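Local coordinates for protein beta-galactosidase (Trichoderma reesei, PDB 3OG2) that probably hydrolyses terminal non-reducing beta-D-galactose residues in beta-D-galactosides, as a glycosylated member of glycoside hydrolase family 35, at residues W290-E293 with Q294-A297; G936-T939 with E940-V943; R352-R356 with E357-E361; E302-R305 with V306-N310. All coordinates share one frame; numbering follows the deposited sequence.

Interaction 1: residues W290-E293 with Q294-A297; sequences WGFE and QCSA. With MAN (alpha-D-mannopyranose), chain C; MAN (alpha-D-mannopyranose), chain B.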
loop_
_atom_site.group_PDB
_atom_site.type_symbol
_atom_site.label_atom_id
_atom_site.label_comp_id
_atom_site.label_asym_id
_atom_site.label_seq_id
_atom_site.Cartn_x
_atom_site.Cartn_y
_atom_site.Cartn_z
ATOM N N TRP A 290 4.581 -7.677 -14.790
ATOM C CA TRP A 290 5.037 -9.003 -14.405
ATOM C C TRP A 290 4.147 -9.640 -13.348
ATOM O O TRP A 290 4.315 -10.831 -13.022
ATOM C CB TRP A 290 6.496 -8.993 -13.866
ATOM C CG TRP A 290 7.371 -8.550 -15.006
ATOM C CD1 TRP A 290 7.875 -7.278 -15.122
ATOM C CD2 TRP A 290 7.799 -9.283 -16.134
ATOM N NE1 TRP A 290 8.614 -7.222 -16.286
ATOM C CE2 TRP A 290 8.584 -8.429 -16.914
ATOM C CE3 TRP A 290 7.613 -10.608 -16.560
ATOM C CZ2 TRP A 290 9.190 -8.817 -18.113
ATOM C CZ3 TRP A 290 8.216 -11.003 -17.762
ATOM C CH2 TRP A 290 8.983 -10.112 -18.500
ATOM N N GLY A 291 3.237 -8.889 -12.792
ATOM C CA GLY A 291 2.363 -9.339 -11.712
ATOM C C GLY A 291 3.002 -9.092 -10.357
ATOM O O GLY A 291 4.226 -9.142 -10.202
ATOM N N PHE A 292 2.186 -8.883 -9.345
ATOM C CA PHE A 292 2.689 -8.523 -8.025
ATOM C C PHE A 292 3.299 -9.728 -7.304
ATOM O O PHE A 292 4.053 -9.516 -6.348
ATOM C CB PHE A 292 1.560 -7.881 -7.173
ATOM C CG PHE A 292 1.365 -6.444 -7.613
ATOM C CD1 PHE A 292 2.404 -5.518 -7.549
ATOM C CD2 PHE A 292 0.113 -6.015 -8.101
ATOM C CE1 PHE A 292 2.194 -4.196 -7.961
ATOM C CE2 PHE A 292 -0.069 -4.697 -8.469
ATOM C CZ PHE A 292 0.940 -3.752 -8.393
ATOM N N GLU A 293 3.007 -10.976 -7.727
ATOM C CA GLU A 293 3.732 -12.073 -7.110
ATOM C C GLU A 293 5.218 -11.962 -7.442
ATOM O O GLU A 293 6.051 -12.167 -6.533
ATOM C CB GLU A 293 3.225 -13.429 -7.613
ATOM C CG GLU A 293 1.983 -13.908 -6.900
ATOM C CD GLU A 293 2.217 -13.971 -5.382
ATOM O OE1 GLU A 293 3.063 -14.741 -4.857
ATOM O OE2 GLU A 293 1.559 -13.174 -4.687
ATOM N N GLN A 294 5.559 -11.651 -8.685
ATOM C CA GLN A 294 6.969 -11.473 -9.088
ATOM C C GLN A 294 7.553 -10.238 -8.395
ATOM O O GLN A 294 8.702 -10.227 -7.901
ATOM C CB GLN A 294 7.060 -11.436 -10.618
ATOM C CG GLN A 294 8.257 -12.267 -11.062
ATOM C CD GLN A 294 8.305 -12.482 -12.544
ATOM O OE1 GLN A 294 7.601 -13.350 -13.043
ATOM N NE2 GLN A 294 9.132 -11.709 -13.254
ATOM N N CYS A 295 6.754 -9.154 -8.253
ATOM C CA CYS A 295 7.305 -8.045 -7.459
ATOM C C CYS A 295 7.583 -8.400 -6.001
ATOM O O CYS A 295 8.563 -7.918 -5.422
ATOM C CB CYS A 295 6.349 -6.850 -7.541
ATOM S SG CYS A 295 6.148 -6.159 -9.193
ATOM N N SER A 296 6.756 -9.232 -5.397
ATOM C CA SER A 296 6.987 -9.650 -4.011
ATOM C C SER A 296 8.221 -10.570 -3.885
ATOM O O SER A 296 8.838 -10.625 -2.838
ATOM C CB SER A 296 5.779 -10.374 -3.427
ATOM O OG SER A 296 5.712 -11.743 -3.903
ATOM N N ALA A 297 8.590 -11.245 -4.968
ATOM C CA ALA A 297 9.803 -12.088 -4.983
ATOM C C ALA A 297 11.039 -11.190 -5.116
ATOM O O ALA A 297 12.066 -11.566 -4.559
ATOM C CB ALA A 297 9.742 -13.085 -6.112
HETATM C C1 MAN C . 8.830 -2.994 -21.413
HETATM C C2 MAN C . 9.976 -2.402 -20.588
HETATM C C3 MAN C . 10.555 -3.511 -19.693
HETATM C C4 MAN C . 9.451 -4.133 -18.822
HETATM C C5 MAN C . 8.345 -4.669 -19.732
HETATM C C6 MAN C . 7.161 -5.184 -18.902
HETATM O O2 MAN C . 9.410 -1.382 -19.785
HETATM O O3 MAN C . 11.597 -3.001 -18.873
HETATM O O4 MAN C . 10.015 -5.222 -18.095
HETATM O O5 MAN C . 7.870 -3.587 -20.569
HETATM O O6 MAN C . 6.631 -4.152 -18.085
HETATM C C1 MAN B . 10.477 -18.583 -2.552
HETATM C C2 MAN B . 11.828 -17.972 -3.031
HETATM C C3 MAN B . 11.884 -16.510 -2.511
HETATM C C4 MAN B . 10.726 -15.682 -3.084
HETATM C C5 MAN B . 9.397 -16.373 -2.736
HETATM C C6 MAN B . 8.319 -15.711 -3.655
HETATM O O2 MAN B . 11.888 -18.030 -4.427
HETATM O O3 MAN B . 13.048 -15.827 -3.018
HETATM O O4 MAN B . 10.716 -14.444 -2.340
HETATM O O5 MAN B . 9.425 -17.767 -3.002
HETATM O O6 MAN B . 7.078 -16.152 -3.065
HETATM O O HOH W 1 3.602 -12.377 -10.793
HETATM O O HOH W 2 5.276 -12.960 -14.556
HETATM O O HOH W 3 4.045 -13.585 -2.589
#
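Phe292 and Cys295 meet on the packed side of this first helical turn. Cys295 SG lies 4.1 Å from Phe292 CD1, a sulfur-aromatic contact that approaches the ring obliquely. SG continues into a disulfide with Cys246. The backbone is tight here too. Cys295 N bonds to Gly291 O at 3.2 Å, and Ser296 N bonds to Phe292 O. Ser296 OG sits between its backbone N and carbonyl carbon (chi1 78°), where it donates to Glu293 O at 2.7 Å.

The other side is looser and watery. The amide of Gln294 crosses the Trp290 ring, NE2 to CE3 being 3.8 Å, and NE2 donates to Cys246 O. One water bridges Trp290 O and Gln294 OE1, and a second joins Trp290 O to Gln294 N. A third links Glu293 OE1 to Ser296 OG, while Glu293 OE2 pairs with Arg349 and Arg356. Trp290 NE1 donates at 3.0 Å to O4 of one mannose, which sits at the indole edge. With an alanine here, that sugar hydroxyl would probably lose its donor and the Gln294 amide its flat neighbour. Gly291 holds the N-cap position, so this is a helix N-terminus, pinned by a disulfide and edged by glycan.

Interaction 2: residues G936-T939 with E940-V943; sequences GPQT and EFPV. With NAG (2-acetamido-2-deoxy-beta-D-glucopyranose), chain D.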
loop_
_atom_site.group_PDB
_atom_site.type_symbol
_atom_site.label_atom_id
_atom_site.label_comp_id
_atom_site.label_asym_id
_atom_site.label_seq_id
_atom_site.Cartn_x
_atom_site.Cartn_y
_atom_site.Cartn_z
ATOM N N GLY A 936 -3.049 -7.342 -20.120
ATOM C CA GLY A 936 -2.701 -7.969 -18.855
ATOM C C GLY A 936 -2.015 -7.019 -17.898
ATOM O O GLY A 936 -1.929 -5.802 -18.141
ATOM N N PRO A 937 -1.459 -7.512 -16.786
ATOM C CA PRO A 937 -1.343 -8.949 -16.480
ATOM C C PRO A 937 -2.418 -9.474 -15.554
ATOM O O PRO A 937 -2.421 -10.677 -15.218
ATOM C CB PRO A 937 -0.005 -8.977 -15.706
ATOM C CG PRO A 937 -0.096 -7.718 -14.889
ATOM C CD PRO A 937 -0.751 -6.678 -15.771
ATOM N N GLN A 938 -3.317 -8.595 -15.072
ATOM C CA GLN A 938 -4.226 -9.088 -14.005
ATOM C C GLN A 938 -5.352 -10.000 -14.480
ATOM O O GLN A 938 -6.105 -9.604 -15.378
ATOM C CB GLN A 938 -4.805 -7.860 -13.274
ATOM C CG GLN A 938 -5.588 -8.287 -12.011
ATOM C CD GLN A 938 -5.910 -7.121 -11.117
ATOM O OE1 GLN A 938 -5.747 -5.927 -11.478
ATOM N NE2 GLN A 938 -6.378 -7.437 -9.911
ATOM N N THR A 939 -5.465 -11.156 -13.849
ATOM C CA THR A 939 -6.579 -12.066 -14.129
ATOM C C THR A 939 -7.413 -12.312 -12.881
ATOM O O THR A 939 -8.559 -12.735 -12.973
ATOM C CB THR A 939 -6.084 -13.439 -14.634
ATOM O OG1 THR A 939 -5.068 -13.945 -13.728
ATOM C CG2 THR A 939 -5.476 -13.349 -16.038
ATOM N N GLU A 940 -6.858 -12.044 -11.683
ATOM C CA GLU A 940 -7.541 -12.329 -10.408
ATOM C C GLU A 940 -7.798 -11.011 -9.711
ATOM O O GLU A 940 -6.838 -10.230 -9.452
ATOM C CB GLU A 940 -6.668 -13.270 -9.588
ATOM C CG GLU A 940 -7.235 -13.470 -8.170
ATOM C CD GLU A 940 -6.679 -14.672 -7.471
ATOM O OE1 GLU A 940 -5.832 -15.409 -8.010
ATOM O OE2 GLU A 940 -7.116 -14.915 -6.319
ATOM N N PHE A 941 -9.059 -10.735 -9.387
ATOM C CA PHE A 941 -9.556 -9.454 -8.871
ATOM C C PHE A 941 -10.126 -9.637 -7.481
ATOM O O PHE A 941 -11.287 -10.059 -7.370
ATOM C CB PHE A 941 -10.643 -8.867 -9.827
ATOM C CG PHE A 941 -9.986 -8.502 -11.154
ATOM C CD1 PHE A 941 -9.818 -9.410 -12.171
ATOM C CD2 PHE A 941 -9.513 -7.180 -11.348
ATOM C CE1 PHE A 941 -9.220 -9.045 -13.400
ATOM C CE2 PHE A 941 -8.949 -6.803 -12.577
ATOM C CZ PHE A 941 -8.785 -7.726 -13.581
ATOM N N PRO A 942 -9.351 -9.392 -6.433
ATOM C CA PRO A 942 -9.891 -9.567 -5.061
ATOM C C PRO A 942 -10.884 -8.457 -4.783
ATOM O O PRO A 942 -10.734 -7.303 -5.274
ATOM C CB PRO A 942 -8.670 -9.365 -4.163
ATOM C CG PRO A 942 -7.732 -8.548 -4.984
ATOM C CD PRO A 942 -7.945 -8.970 -6.414
ATOM N N VAL A 943 -11.904 -8.756 -4.004
ATOM C CA VAL A 943 -12.926 -7.793 -3.582
ATOM C C VAL A 943 -13.124 -7.998 -2.107
ATOM O O VAL A 943 -13.398 -9.132 -1.745
ATOM C CB VAL A 943 -14.230 -7.931 -4.378
ATOM C CG1 VAL A 943 -15.208 -6.867 -3.907
ATOM C CG2 VAL A 943 -13.916 -7.817 -5.880
HETATM C C1 NAG D . -3.575 -13.107 -22.051
HETATM C C2 NAG D . -2.819 -11.987 -21.315
HETATM C C3 NAG D . -2.120 -11.116 -22.369
HETATM C C4 NAG D . -1.190 -11.961 -23.251
HETATM C C5 NAG D . -1.965 -13.183 -23.801
HETATM C C6 NAG D . -1.047 -14.147 -24.548
HETATM C C7 NAG D . -3.898 -11.151 -19.288
HETATM C C8 NAG D . -5.169 -10.525 -18.729
HETATM N N2 NAG D . -3.815 -11.169 -20.607
HETATM O O3 NAG D . -1.413 -10.080 -21.709
HETATM O O4 NAG D . -0.819 -11.179 -24.375
HETATM O O5 NAG D . -2.615 -13.876 -22.756
HETATM O O6 NAG D . -1.901 -15.087 -25.233
HETATM O O7 NAG D . -3.054 -11.646 -18.562
#
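Gln938 NE2 donates to Glu940 O at 2.9 Å, with a nearly straight N-H...O angle of 171°. The acceptor lies in the plane of the Gln938 amide, although the donor is tilted from the carbonyl plane of Glu940. The other end of the amide is also used: Gln938 OE1 accepts from the backbone N of Ser341.

The same side chain lies over one face of the Phe941 ring. Amide and ring planes are only 13° apart, so the two are stacked, with Gln938 CD 3.4 Å from Phe941 CE2. Gln938 CG adds a CH-pi contact, 3.8 Å from the ring centroid. The chain reaches this place because CG stands opposite the backbone N (chi1 -171°) and the rest runs extended. Thr939 O approaches Phe941 CD1 obliquely at 3.6 Å. Phe941 also packs on Leu921 and Tyr931, from strands 917-923 and 926-932 of another sheet.

Earlier in the loop, Gly936 CA is 3.4 Å from C7 of an N-acetylglucosamine. Strand 940-943 pairs with strand 900-908 in the all-beta domain. Both ends of the buried Gln938 amide are thus bonded while its flat face lies on an aromatic ring, which fixes the amide's rotation where the loop enters the strand.

Interaction 3: residues R352-R356 with E357-E361; sequences RRIDR and EKYSE. With NAG (2-acetamido-2-deoxy-beta-D-glucopyranose), chain E; MAN (alpha-D-mannopyranose), chain F; BMA (beta-D-mannopyranose), chain G.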
loop_
_atom_site.group_PDB
_atom_site.type_symbol
_atom_site.label_atom_id
_atom_site.label_comp_id
_atom_site.label_asym_id
_atom_site.label_seq_id
_atom_site.Cartn_x
_atom_site.Cartn_y
_atom_site.Cartn_z
ATOM N N ARG A 352 -5.289 -8.670 2.433
ATOM C CA ARG A 352 -4.929 -8.434 3.843
ATOM C C ARG A 352 -4.264 -9.667 4.473
ATOM O O ARG A 352 -4.019 -9.663 5.691
ATOM C CB ARG A 352 -6.068 -7.853 4.717
ATOM C CG ARG A 352 -6.798 -6.719 3.986
ATOM C CD ARG A 352 -7.951 -6.139 4.808
ATOM N NE ARG A 352 -8.804 -7.208 5.295
ATOM C CZ ARG A 352 -9.664 -7.923 4.599
ATOM N NH1 ARG A 352 -9.860 -7.665 3.295
ATOM N NH2 ARG A 352 -10.335 -8.887 5.237
ATOM N N ARG A 353 -3.933 -10.677 3.680
ATOM C CA ARG A 353 -3.244 -11.845 4.258
ATOM C C ARG A 353 -1.780 -11.472 4.578
ATOM O O ARG A 353 -1.150 -10.689 3.865
ATOM C CB ARG A 353 -3.259 -13.065 3.339
ATOM C CG ARG A 353 -4.638 -13.722 3.277
ATOM C CD ARG A 353 -4.567 -14.931 2.350
ATOM N NE ARG A 353 -4.351 -14.594 0.961
ATOM C CZ ARG A 353 -3.542 -15.169 0.076
ATOM N NH1 ARG A 353 -2.736 -16.210 0.335
ATOM N NH2 ARG A 353 -3.510 -14.705 -1.170
ATOM N N ILE A 354 -1.298 -12.106 5.659
ATOM C CA ILE A 354 0.058 -11.867 6.166
ATOM C C ILE A 354 0.844 -13.168 6.200
ATOM O O ILE A 354 1.558 -13.521 7.128
ATOM C CB ILE A 354 -0.007 -11.218 7.559
ATOM C CG1 ILE A 354 -0.860 -12.028 8.561
ATOM C CG2 ILE A 354 -0.511 -9.789 7.392
ATOM C CD1 ILE A 354 -0.685 -11.552 9.980
ATOM N N ASP A 355 0.720 -13.921 5.086
ATOM C CA ASP A 355 1.467 -15.143 4.941
ATOM C C ASP A 355 2.796 -14.943 4.241
ATOM O O ASP A 355 3.644 -15.847 4.319
ATOM C CB ASP A 355 0.622 -16.142 4.128
ATOM C CG ASP A 355 0.452 -15.581 2.724
ATOM O OD1 ASP A 355 -0.120 -14.526 2.495
ATOM O OD2 ASP A 355 0.952 -16.172 1.701
ATOM N N ARG A 356 3.073 -13.828 3.575
ATOM C CA ARG A 356 4.383 -13.713 2.871
ATOM C C ARG A 356 5.501 -13.719 3.893
ATOM O O ARG A 356 5.384 -13.106 4.981
ATOM C CB ARG A 356 4.458 -12.401 2.080
ATOM C CG ARG A 356 3.523 -12.476 0.848
ATOM C CD ARG A 356 3.531 -11.114 0.143
ATOM N NE ARG A 356 3.059 -11.253 -1.244
ATOM C CZ ARG A 356 2.459 -10.312 -1.940
ATOM N NH1 ARG A 356 2.184 -9.115 -1.425
ATOM N NH2 ARG A 356 2.098 -10.569 -3.212
ATOM N N GLU A 357 6.605 -14.408 3.557
ATOM C CA GLU A 357 7.716 -14.481 4.526
ATOM C C GLU A 357 8.210 -13.103 4.933
ATOM O O GLU A 357 8.629 -12.878 6.073
ATOM C CB GLU A 357 8.831 -15.317 3.935
ATOM C CG GLU A 357 9.918 -15.619 4.987
ATOM C CD GLU A 357 10.782 -16.847 4.684
ATOM O OE1 GLU A 357 10.375 -17.747 3.877
ATOM O OE2 GLU A 357 11.869 -16.945 5.265
ATOM N N LYS A 358 8.147 -12.155 3.973
ATOM C CA LYS A 358 8.631 -10.807 4.283
ATOM C C LYS A 358 7.852 -10.188 5.430
ATOM O O LYS A 358 8.383 -9.355 6.159
ATOM C CB LYS A 358 8.593 -9.853 3.050
ATOM C CG LYS A 358 7.201 -9.767 2.435
ATOM C CD LYS A 358 7.174 -8.909 1.193
ATOM C CE LYS A 358 7.558 -7.447 1.468
ATOM N NZ LYS A 358 7.598 -6.665 0.182
ATOM N N TYR A 359 6.605 -10.545 5.668
ATOM C CA TYR A 359 5.869 -10.033 6.849
ATOM C C TYR A 359 6.591 -10.466 8.115
ATOM O O TYR A 359 6.832 -9.673 9.041
ATOM C CB TYR A 359 4.392 -10.518 6.802
ATOM C CG TYR A 359 3.638 -10.046 8.033
ATOM C CD1 TYR A 359 3.616 -10.806 9.218
ATOM C CD2 TYR A 359 2.940 -8.816 8.005
ATOM C CE1 TYR A 359 2.954 -10.389 10.354
ATOM C CE2 TYR A 359 2.275 -8.388 9.138
ATOM C CZ TYR A 359 2.278 -9.179 10.301
ATOM O OH TYR A 359 1.629 -8.804 11.450
ATOM N N SER A 360 6.843 -11.796 8.214
ATOM C CA SER A 360 7.403 -12.299 9.479
ATOM C C SER A 360 8.802 -11.767 9.701
ATOM O O SER A 360 9.170 -11.483 10.853
ATOM C CB SER A 360 7.400 -13.827 9.452
ATOM O OG SER A 360 6.057 -14.309 9.253
ATOM N N GLU A 361 9.581 -11.604 8.608
ATOM C CA GLU A 361 10.929 -11.015 8.782
ATOM C C GLU A 361 10.827 -9.565 9.245
ATOM O O GLU A 361 11.606 -9.127 10.089
ATOM C CB GLU A 361 11.665 -11.103 7.464
ATOM C CG GLU A 361 12.917 -10.220 7.454
ATOM C CD GLU A 361 13.978 -10.516 8.492
ATOM O OE1 GLU A 361 14.189 -11.741 8.747
ATOM O OE2 GLU A 361 14.660 -9.588 9.058
HETATM C C1 NAG E . 4.397 -18.926 5.281
HETATM C C2 NAG E . 5.823 -19.133 5.772
HETATM C C3 NAG E . 6.829 -18.592 4.778
HETATM C C4 NAG E . 6.568 -19.214 3.395
HETATM C C5 NAG E . 5.099 -18.954 3.004
HETATM C C6 NAG E . 4.699 -19.639 1.707
HETATM C C7 NAG E . 5.888 -19.008 8.230
HETATM C C8 NAG E . 5.804 -18.101 9.424
HETATM N N2 NAG E . 5.976 -18.406 7.049
HETATM O O3 NAG E . 8.134 -18.833 5.208
HETATM O O4 NAG E . 7.416 -18.539 2.461
HETATM O O5 NAG E . 4.275 -19.556 4.021
HETATM O O6 NAG E . 5.022 -21.019 1.731
HETATM O O7 NAG E . 5.735 -20.232 8.338
HETATM C C1 MAN F . 11.434 -20.917 4.110
HETATM C C2 MAN F . 12.700 -20.092 4.292
HETATM C C3 MAN F . 13.904 -21.064 4.244
HETATM C C4 MAN F . 13.739 -22.139 5.347
HETATM C C5 MAN F . 12.418 -22.901 5.088
HETATM C C6 MAN F . 12.162 -23.890 6.231
HETATM O O2 MAN F . 12.635 -19.445 5.554
HETATM O O3 MAN F . 15.082 -20.268 4.567
HETATM O O4 MAN F . 14.817 -23.045 5.244
HETATM O O5 MAN F . 11.353 -21.945 5.098
HETATM O O6 MAN F . 11.022 -24.701 5.906
HETATM C C1 BMA G . 8.026 -19.335 1.577
HETATM C C2 BMA G . 8.817 -18.491 0.568
HETATM C C3 BMA G . 9.566 -19.431 -0.382
HETATM C C4 BMA G . 10.461 -20.400 0.402
HETATM C C5 BMA G . 9.584 -21.144 1.444
HETATM C C6 BMA G . 10.347 -22.129 2.294
HETATM O O2 BMA G . 9.716 -17.590 1.240
HETATM O O3 BMA G . 10.392 -18.626 -1.215
HETATM O O4 BMA G . 10.974 -21.357 -0.544
HETATM O O5 BMA G . 8.945 -20.174 2.322
HETATM O O6 BMA G . 11.553 -21.497 2.808
HETATM O O HOH W 4 5.433 -15.620 6.966
#
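Ile354 lies over one face of the Tyr359 ring, an apolar contact across the start of helix 357-370. Its CB sits above the ring centre, 3.7 Å from the centroid, in a CH-pi contact. CG2 reaches Tyr359 CE2 at 3.6 Å, and CD1 extends over CZ. Tyr359 CG is trans to its own N (chi1 178°), which swings the ring back over the loop. Leu589 touches both residues, and Tyr359 OH bonds to Lys64 O. A serine at Tyr359 would probably leave Ile354 without its aromatic cover and Lys64 O without this hydroxyl.

Among backbone bonds, Tyr359 N donates to Arg356 O at 2.9 Å.

Arg356 and Asp355 find their main partners outside the two segments. Arg356 runs extended to Asp343 and Ala346 O. Asp355 pairs with Arg349.

The sugar bonds gather on Glu357. Its OE1 accepts from O2 of the beta-mannose at 2.7 Å, and OE2 from O2 of an alpha-mannose at 2.6 Å. Tyr556 OH also bonds OE2. One water joins Asp355 O, Ser360 OG and N2 of an N-acetylglucosamine, lying 2.7 Å from Ser360 OG. With sugar hydroxyls donating to both its oxygens, the Glu357 carboxylate is probably kept charged, and it ties glycan to the start of the helix.

Interaction 4: residues E302-R305 with V306-N310; sequences EFER and VFYKN. With MAN (alpha-D-mannopyranose), chain H.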
loop_
_atom_site.group_PDB
_atom_site.type_symbol
_atom_site.label_atom_id
_atom_site.label_comp_id
_atom_site.label_asym_id
_atom_site.label_seq_id
_atom_site.Cartn_x
_atom_site.Cartn_y
_atom_site.Cartn_z
ATOM N N GLU A 302 14.577 -11.341 2.009
ATOM C CA GLU A 302 16.019 -11.141 1.892
ATOM C C GLU A 302 16.328 -9.664 1.666
ATOM O O GLU A 302 17.239 -9.097 2.264
ATOM C CB GLU A 302 16.608 -11.991 0.759
ATOM C CG GLU A 302 16.474 -13.473 1.084
ATOM C CD GLU A 302 16.894 -14.388 -0.035
ATOM O OE1 GLU A 302 16.694 -13.993 -1.209
ATOM O OE2 GLU A 302 17.334 -15.513 0.261
ATOM N N PHE A 303 15.558 -9.081 0.742
ATOM C CA PHE A 303 15.689 -7.636 0.557
ATOM C C PHE A 303 15.516 -6.929 1.892
ATOM O O PHE A 303 16.239 -6.001 2.245
ATOM C CB PHE A 303 14.655 -7.187 -0.500
ATOM C CG PHE A 303 14.299 -5.722 -0.351
ATOM C CD1 PHE A 303 15.071 -4.753 -0.961
ATOM C CD2 PHE A 303 13.191 -5.284 0.374
ATOM C CE1 PHE A 303 14.778 -3.403 -0.823
ATOM C CE2 PHE A 303 12.881 -3.954 0.553
ATOM C CZ PHE A 303 13.678 -2.998 -0.063
ATOM N N GLU A 304 14.484 -7.298 2.663
ATOM C CA GLU A 304 14.239 -6.570 3.933
ATOM C C GLU A 304 15.407 -6.697 4.871
ATOM O O GLU A 304 15.879 -5.723 5.479
ATOM C CB GLU A 304 12.974 -7.077 4.666
ATOM C CG GLU A 304 11.714 -6.775 3.820
ATOM C CD GLU A 304 10.494 -7.274 4.565
ATOM O OE1 GLU A 304 10.633 -8.334 5.301
ATOM O OE2 GLU A 304 9.415 -6.727 4.382
ATOM N N ARG A 305 15.918 -7.938 5.047
ATOM C CA ARG A 305 16.976 -8.009 6.098
ATOM C C ARG A 305 18.245 -7.314 5.611
ATOM O O ARG A 305 18.887 -6.665 6.460
ATOM C CB ARG A 305 17.155 -9.416 6.559
ATOM C CG ARG A 305 17.637 -10.322 5.459
ATOM C CD ARG A 305 17.206 -11.783 5.829
ATOM N NE ARG A 305 17.903 -12.654 4.900
ATOM C CZ ARG A 305 17.775 -13.989 4.839
ATOM N NH1 ARG A 305 16.927 -14.688 5.616
ATOM N NH2 ARG A 305 18.534 -14.637 3.949
ATOM N N VAL A 306 18.611 -7.373 4.326
ATOM C CA VAL A 306 19.836 -6.643 3.922
ATOM C C VAL A 306 19.600 -5.151 3.848
ATOM O O VAL A 306 20.365 -4.342 4.409
ATOM C CB VAL A 306 20.361 -7.167 2.567
ATOM C CG1 VAL A 306 21.585 -6.365 2.113
ATOM C CG2 VAL A 306 20.699 -8.662 2.616
ATOM N N PHE A 307 18.540 -4.730 3.114
ATOM C CA PHE A 307 18.390 -3.290 2.920
ATOM C C PHE A 307 17.856 -2.548 4.143
ATOM O O PHE A 307 18.238 -1.393 4.382
ATOM C CB PHE A 307 17.438 -3.001 1.737
ATOM C CG PHE A 307 18.089 -3.198 0.379
ATOM C CD1 PHE A 307 18.240 -4.455 -0.166
ATOM C CD2 PHE A 307 18.508 -2.031 -0.326
ATOM C CE1 PHE A 307 18.782 -4.608 -1.416
ATOM C CE2 PHE A 307 19.092 -2.202 -1.592
ATOM C CZ PHE A 307 19.219 -3.470 -2.125
ATOM N N TYR A 308 16.970 -3.150 4.928
ATOM C CA TYR A 308 16.423 -2.404 6.081
ATOM C C TYR A 308 17.472 -2.300 7.168
ATOM O O TYR A 308 17.631 -1.252 7.803
ATOM C CB TYR A 308 15.133 -2.984 6.617
ATOM C CG TYR A 308 13.955 -2.930 5.637
ATOM C CD1 TYR A 308 14.070 -2.408 4.359
ATOM C CD2 TYR A 308 12.721 -3.416 6.052
ATOM C CE1 TYR A 308 12.978 -2.371 3.507
ATOM C CE2 TYR A 308 11.625 -3.392 5.198
ATOM C CZ TYR A 308 11.766 -2.864 3.936
ATOM O OH TYR A 308 10.677 -2.845 3.095
ATOM N N LYS A 309 18.244 -3.372 7.403
ATOM C CA LYS A 309 19.338 -3.247 8.391
ATOM C C LYS A 309 20.412 -2.298 7.873
ATOM O O LYS A 309 21.083 -1.673 8.700
ATOM C CB LYS A 309 19.915 -4.636 8.694
ATOM C CG LYS A 309 18.887 -5.504 9.451
ATOM C CD LYS A 309 19.389 -6.920 9.697
ATOM C CE LYS A 309 18.230 -7.781 10.247
ATOM N NZ LYS A 309 18.652 -9.125 10.642
ATOM N N ASN A 310 20.564 -2.143 6.539
ATOM C CA ASN A 310 21.499 -1.129 6.058
ATOM C C ASN A 310 21.037 0.276 6.399
ATOM O O ASN A 310 21.872 1.196 6.506
ATOM C CB ASN A 310 21.625 -1.297 4.540
ATOM C CG ASN A 310 22.652 -0.378 3.951
ATOM O OD1 ASN A 310 23.851 -0.485 4.311
ATOM N ND2 ASN A 310 22.212 0.515 3.062
HETATM C C1 MAN H . 16.277 -20.653 3.773
HETATM C C2 MAN H . 17.358 -19.811 4.424
HETATM C C3 MAN H . 17.111 -18.310 4.248
HETATM C C4 MAN H . 16.927 -18.036 2.761
HETATM C C5 MAN H . 15.748 -18.861 2.219
HETATM C C6 MAN H . 15.658 -18.699 0.681
HETATM O O2 MAN H . 18.559 -20.176 3.763
HETATM O O3 MAN H . 18.198 -17.568 4.754
HETATM O O4 MAN H . 16.614 -16.673 2.609
HETATM O O5 MAN H . 16.041 -20.235 2.458
HETATM O O6 MAN H . 14.470 -19.319 0.217
HETATM O O HOH W 5 8.498 -4.651 2.817
#
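Glu302 O accepts from Val306 N at 3.0 Å. The helix continues in the same way one and two residues on. Phe307 N bonds to Phe303 O at 2.8 Å, and Tyr308 N to Glu304 O at the same length. The bond from Lys309 N to Arg305 O is long and weak, where a wider pi-type turn lies at 306-308.

The polar ends find partners mostly in glycan and other parts of the chain. Glu302 OE2 accepts from mannose O4 at 2.7 Å. Arg305 NH2 donates to O3 of the same mannose at 3.1 Å, and NH1 adds a longer bond to that oxygen. The sugar lies at the guanidinium edge, while Glu302 CG lies over one guanidinium face, toward its rim. Arg305 NE is satisfied by Arg448 O. Lys309 NZ goes to Glu470 and Ser450 O, and Asn310 ND2 to Pro258 O.

Helix 301-313 belongs to the TIM-barrel domain and packs on strand 275-280 of its sheet. Phe303, Phe307 and Tyr308 form an aromatic cluster facing that strand. In one of its two conformers, Phe303 meets both other rings obliquely. The Tyr308 ring has Glu304 CA over its centre, 4.0 Å from the centroid, with CB over the same face and Glu304 CG 3.7 Å from Tyr308 CE2. CG of Tyr308 lies beside its backbone N (chi1 -64°), which lays the ring back along Glu304. Its hydroxyl bonds to Gln280 O and receives a water at 2.8 Å; that water also lies within hydrogen-bonding distance of Glu304 OE2.

Interactions 1, 3 and 4 lie in the family 35 TIM-barrel domain; interaction 2 is in an all-beta domain. Interaction 1 meets interaction 3 through a salt bridge, Glu293 OE2 to Arg356 NH2 at 3.0 Å. It meets interaction 2 by packing, with Gly291 N 4.1 Å from Pro937 CG. Interactions 3 and 4 pack helix on helix, Glu361 OE2 lying 3.5 Å from Arg305 CB. Interactions 2 and 4 are far apart, their centres about 29 Å from each other. All four touch glycan sugars. The galactose site holds no galactose here. By side chains, Phe292 of interaction 1 is about 8 Å from Glu122, and Tyr308 of interaction 4 about 10 Å from Glu278.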